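Local coordinates for TT1561 protein (Thermus thermophilus, PDB 1UF3) that is of unknown function but binds calcium ions and, as a member of the calcineurin-like metallophosphoesterase superfamily, is probably a metal-dependent phosphoesterase, at residues Leu59-Pro70 and Val87-His98. Residues are numbered along the deposited sequence; the frame is centred on the assembly and turned at random.
Sequences LSEAHLPTAYVP and VELVHPEMRNVH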
loop_
_atom_site.group_PDB
_atom_site.type_symbol
_atom_site.label_atom_id
_atom_site.label_comp_id
_atom_site.label_asym_id
_atom_site.label_seq_id
_atom_site.Cartn_x
_atom_site.Cartn_y
_atom_site.Cartn_z
ATOM N N LEU A 59 -23.447 2.633 -7.707
ATOM C CA LEU A 59 -22.592 1.442 -7.759
ATOM C C LEU A 59 -21.153 1.809 -8.112
ATOM O O LEU A 59 -20.208 1.205 -7.601
ATOM C CB LEU A 59 -23.116 0.462 -8.791
ATOM C CG LEU A 59 -22.946 -1.045 -8.590
ATOM C CD1 LEU A 59 -23.013 -1.686 -9.954
ATOM C CD2 LEU A 59 -21.657 -1.398 -7.901
ATOM N N SER A 60 -21.006 2.820 -8.971
ATOM C CA SER A 60 -19.693 3.293 -9.426
ATOM C C SER A 60 -18.799 3.815 -8.303
ATOM O O SER A 60 -17.576 3.878 -8.459
ATOM C CB SER A 60 -19.862 4.390 -10.495
ATOM O OG SER A 60 -20.148 5.651 -9.884
ATOM N N GLU A 61 -19.392 4.178 -7.169
ATOM C CA GLU A 61 -18.618 4.681 -6.034
ATOM C C GLU A 61 -17.675 3.631 -5.416
ATOM O O GLU A 61 -16.690 3.972 -4.750
ATOM C CB GLU A 61 -19.565 5.193 -4.946
ATOM C CG GLU A 61 -20.467 6.346 -5.399
ATOM C CD GLU A 61 -19.927 7.699 -4.992
ATOM O OE1 GLU A 61 -18.706 7.932 -5.168
ATOM O OE2 GLU A 61 -20.725 8.532 -4.502
ATOM N N ALA A 62 -17.999 2.361 -5.616
ATOM C CA ALA A 62 -17.190 1.264 -5.089
ATOM C C ALA A 62 -15.723 1.295 -5.530
ATOM O O ALA A 62 -14.832 1.009 -4.731
ATOM C CB ALA A 62 -17.797 -0.057 -5.511
ATOM N N HIS A 63 -15.482 1.630 -6.794
ATOM C CA HIS A 63 -14.120 1.626 -7.344
ATOM C C HIS A 63 -13.514 0.231 -7.185
ATOM O O HIS A 63 -12.404 0.099 -6.675
ATOM C CB HIS A 63 -13.210 2.632 -6.632
ATOM C CG HIS A 63 -13.414 4.045 -7.075
ATOM N ND1 HIS A 63 -14.321 4.892 -6.474
ATOM C CD2 HIS A 63 -12.860 4.745 -8.093
ATOM C CE1 HIS A 63 -14.320 6.052 -7.103
ATOM N NE2 HIS A 63 -13.443 5.990 -8.089
ATOM N N LEU A 64 -14.257 -0.794 -7.604
ATOM C CA LEU A 64 -13.819 -2.191 -7.525
ATOM C C LEU A 64 -14.329 -2.966 -8.733
ATOM O O LEU A 64 -15.369 -2.632 -9.303
ATOM C CB LEU A 64 -14.390 -2.901 -6.269
ATOM C CG LEU A 64 -13.941 -2.632 -4.822
ATOM C CD1 LEU A 64 -14.874 -3.376 -3.870
ATOM C CD2 LEU A 64 -12.472 -3.080 -4.599
ATOM N N PRO A 65 -13.598 -4.018 -9.145
ATOM C CA PRO A 65 -14.091 -4.787 -10.288
ATOM C C PRO A 65 -15.537 -5.133 -9.929
ATOM O O PRO A 65 -15.808 -5.494 -8.783
ATOM C CB PRO A 65 -13.189 -6.017 -10.286
ATOM C CG PRO A 65 -11.877 -5.436 -9.840
ATOM C CD PRO A 65 -12.290 -4.526 -8.684
ATOM N N THR A 66 -16.449 -5.023 -10.891
ATOM C CA THR A 66 -17.865 -5.289 -10.630
ATOM C C THR A 66 -18.538 -5.917 -11.839
ATOM O O THR A 66 -18.363 -5.469 -12.967
ATOM C CB THR A 66 -18.599 -3.977 -10.250
ATOM O OG1 THR A 66 -17.966 -3.410 -9.102
ATOM C CG2 THR A 66 -20.076 -4.223 -9.920
ATOM N N ALA A 67 -19.305 -6.976 -11.609
ATOM C CA ALA A 67 -19.988 -7.619 -12.713
ATOM C C ALA A 67 -21.448 -7.760 -12.364
ATOM O O ALA A 67 -21.804 -7.995 -11.211
ATOM C CB ALA A 67 -19.385 -9.009 -12.998
ATOM N N TYR A 68 -22.299 -7.647 -13.369
ATOM C CA TYR A 68 -23.722 -7.775 -13.126
ATOM C C TYR A 68 -24.461 -8.268 -14.351
ATOM O O TYR A 68 -23.936 -8.214 -15.479
ATOM C CB TYR A 68 -24.313 -6.423 -12.630
ATOM C CG TYR A 68 -23.707 -5.174 -13.266
ATOM C CD1 TYR A 68 -22.749 -4.407 -12.585
ATOM C CD2 TYR A 68 -24.045 -4.793 -14.567
ATOM C CE1 TYR A 68 -22.128 -3.275 -13.206
ATOM C CE2 TYR A 68 -23.434 -3.675 -15.194
ATOM C CZ TYR A 68 -22.478 -2.936 -14.509
ATOM O OH TYR A 68 -21.821 -1.917 -15.170
ATOM N N VAL A 69 -25.651 -8.827 -14.122
ATOM C CA VAL A 69 -26.512 -9.275 -15.209
ATOM C C VAL A 69 -27.915 -8.762 -14.841
ATOM O O VAL A 69 -28.239 -8.554 -13.664
ATOM C CB VAL A 69 -26.524 -10.810 -15.392
ATOM C CG1 VAL A 69 -25.116 -11.308 -15.672
ATOM C CG2 VAL A 69 -27.113 -11.488 -14.177
ATOM N N PRO A 70 -28.750 -8.522 -15.848
ATOM C CA PRO A 70 -30.100 -8.020 -15.579
ATOM C C PRO A 70 -31.066 -9.145 -15.193
ATOM O O PRO A 70 -30.770 -10.336 -15.392
ATOM C CB PRO A 70 -30.467 -7.362 -16.897
ATOM C CG PRO A 70 -29.861 -8.332 -17.904
ATOM C CD PRO A 70 -28.513 -8.687 -17.301
ATOM N N VAL A 87 -21.960 4.275 -17.968
ATOM C CA VAL A 87 -21.089 4.284 -16.791
ATOM C C VAL A 87 -19.779 3.513 -17.043
ATOM O O VAL A 87 -18.747 3.866 -16.507
ATOM C CB VAL A 87 -21.773 3.652 -15.547
ATOM C CG1 VAL A 87 -21.872 2.161 -15.707
ATOM C CG2 VAL A 87 -20.995 3.990 -14.307
ATOM N N GLU A 88 -19.837 2.488 -17.871
ATOM C CA GLU A 88 -18.653 1.663 -18.135
ATOM C C GLU A 88 -17.614 2.349 -19.013
ATOM O O GLU A 88 -16.482 1.900 -19.107
ATOM C CB GLU A 88 -19.086 0.343 -18.761
ATOM C CG GLU A 88 -19.832 -0.549 -17.760
ATOM C CD GLU A 88 -20.520 -1.737 -18.400
ATOM O OE1 GLU A 88 -20.098 -2.172 -19.495
ATOM O OE2 GLU A 88 -21.481 -2.253 -17.791
ATOM N N LEU A 89 -18.002 3.431 -19.676
ATOM C CA LEU A 89 -17.040 4.157 -20.494
ATOM C C LEU A 89 -15.962 4.739 -19.616
ATOM O O LEU A 89 -14.782 4.596 -19.909
ATOM C CB LEU A 89 -17.709 5.299 -21.253
ATOM C CG LEU A 89 -18.534 4.854 -22.448
ATOM C CD1 LEU A 89 -19.387 6.032 -22.982
ATOM C CD2 LEU A 89 -17.582 4.347 -23.515
ATOM N N VAL A 90 -16.368 5.399 -18.532
ATOM C CA VAL A 90 -15.409 6.029 -17.654
ATOM C C VAL A 90 -15.081 5.268 -16.376
ATOM O O VAL A 90 -14.196 5.682 -15.636
ATOM C CB VAL A 90 -15.845 7.475 -17.312
ATOM C CG1 VAL A 90 -15.644 8.363 -18.546
ATOM C CG2 VAL A 90 -17.309 7.495 -16.893
ATOM N N HIS A 91 -15.823 4.194 -16.090
ATOM C CA HIS A 91 -15.521 3.359 -14.934
ATOM C C HIS A 91 -15.433 1.993 -15.556
ATOM O O HIS A 91 -16.324 1.146 -15.358
ATOM C CB HIS A 91 -16.639 3.396 -13.900
ATOM C CG HIS A 91 -16.554 4.564 -12.974
ATOM N ND1 HIS A 91 -15.733 4.578 -11.864
ATOM C CD2 HIS A 91 -17.171 5.770 -13.004
ATOM C CE1 HIS A 91 -15.853 5.741 -11.249
ATOM N NE2 HIS A 91 -16.719 6.481 -11.921
ATOM N N PRO A 92 -14.371 1.760 -16.347
ATOM C CA PRO A 92 -14.189 0.474 -17.020
ATOM C C PRO A 92 -13.999 -0.753 -16.118
ATOM O O PRO A 92 -13.956 -1.867 -16.610
ATOM C CB PRO A 92 -13.011 0.737 -17.986
ATOM C CG PRO A 92 -12.193 1.763 -17.254
ATOM C CD PRO A 92 -13.269 2.693 -16.656
ATOM N N GLU A 93 -13.927 -0.553 -14.811
ATOM C CA GLU A 93 -13.818 -1.685 -13.906
ATOM C C GLU A 93 -15.207 -2.315 -13.707
ATOM O O GLU A 93 -15.316 -3.404 -13.150
ATOM C CB GLU A 93 -13.241 -1.277 -12.551
ATOM C CG GLU A 93 -14.118 -0.372 -11.688
ATOM C CD GLU A 93 -14.130 1.075 -12.172
ATOM O OE1 GLU A 93 -14.467 1.959 -11.370
ATOM O OE2 GLU A 93 -13.800 1.328 -13.345
HETATM N N MSE A 94 -16.259 -1.643 -14.188
HETATM C CA MSE A 94 -17.630 -2.159 -14.056
HETATM C C MSE A 94 -17.954 -2.857 -15.335
HETATM O O MSE A 94 -17.472 -2.466 -16.402
HETATM C CB MSE A 94 -18.633 -1.020 -13.838
HETATM C CG MSE A 94 -18.325 -0.222 -12.632
HETATM SE SE MSE A 94 -19.426 1.384 -12.519
HETATM C CE MSE A 94 -21.116 0.475 -12.078
ATOM N N ARG A 95 -18.797 -3.873 -15.259
ATOM C CA ARG A 95 -19.101 -4.613 -16.448
ATOM C C ARG A 95 -20.374 -5.450 -16.434
ATOM O O ARG A 95 -20.545 -6.345 -15.594
ATOM C CB ARG A 95 -17.912 -5.542 -16.772
ATOM C CG ARG A 95 -18.028 -6.314 -18.088
ATOM C CD ARG A 95 -18.225 -5.379 -19.308
ATOM N NE ARG A 95 -17.706 -5.942 -20.552
ATOM C CZ ARG A 95 -18.381 -6.050 -21.696
ATOM N NH1 ARG A 95 -19.636 -5.642 -21.787
ATOM N NH2 ARG A 95 -17.781 -6.548 -22.773
ATOM N N ASN A 96 -21.251 -5.151 -17.388
ATOM C CA ASN A 96 -22.456 -5.920 -17.582
ATOM C C ASN A 96 -21.909 -7.129 -18.337
ATOM O O ASN A 96 -21.379 -6.968 -19.430
ATOM C CB ASN A 96 -23.434 -5.167 -18.490
ATOM C CG ASN A 96 -24.164 -6.079 -19.405
ATOM O OD1 ASN A 96 -24.718 -7.081 -18.964
ATOM N ND2 ASN A 96 -24.176 -5.756 -20.701
ATOM N N VAL A 97 -22.014 -8.322 -17.756
ATOM C CA VAL A 97 -21.505 -9.520 -18.416
ATOM C C VAL A 97 -22.587 -10.334 -19.117
ATOM O O VAL A 97 -22.335 -11.437 -19.604
ATOM C CB VAL A 97 -20.688 -10.415 -17.421
ATOM C CG1 VAL A 97 -19.371 -9.690 -17.027
ATOM C CG2 VAL A 97 -21.500 -10.706 -16.159
ATOM N N HIS A 98 -23.784 -9.759 -19.219
ATOM C CA HIS A 98 -24.902 -10.428 -19.892
ATOM C C HIS A 98 -24.541 -10.731 -21.361
ATOM O O HIS A 98 -24.304 -9.830 -22.161
ATOM C CB HIS A 98 -26.169 -9.542 -19.794
ATOM C CG HIS A 98 -27.378 -10.120 -20.471
ATOM N ND1 HIS A 98 -27.909 -11.352 -20.135
ATOM C CD2 HIS A 98 -28.135 -9.654 -21.495
ATOM C CE1 HIS A 98 -28.933 -11.621 -20.929
ATOM N NE2 HIS A 98 -29.091 -10.607 -21.762
HETATM O O HOH W 1 -16.619 0.571 -9.341
#
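Y68 reaches across to the carboxylate of E88, its hydroxyl donating to OE2 on the anti side (OH to OE2, 2.7 Å). With CG set between the backbone N and the carbonyl carbon (chi1 36°), the ring lies against the adjoining strand, R95 O over the centre of one face. The backbone N of N96 also donates to E88 OE2, from above the carboxylate plane, so two donors grip one buried oxygen and tie E88, on helix 77-90, to both strands. The M94 selenomethionine, bent at its last torsion (chi3 72°), slips its methyl CE alongside L59 CD1 at 3.6 Å, while SE packs on S60. Next to it the H91 ring takes S60 CB over its face and turns an edge toward the H63 face in an offset edge-to-face pair, planes 72° apart; its ND1 donates in the ring plane to E93 OE1 (3.0 Å). At the far end P70 CG sits over the H98 ring in a CH-pi contact. Strands 66-69 and 94-96 run parallel, joined by backbone bonds from T66 N to E93 O through to V97 N to Y68 O, the R95 N to T66 O bond being weak. They belong to one beta-alpha-beta unit with helix 77-90, whose Y80 touches the Y68 side chain; 94-96 is outermost in the chain's six-stranded sheet, and 66-69 pairs onward with 35-39.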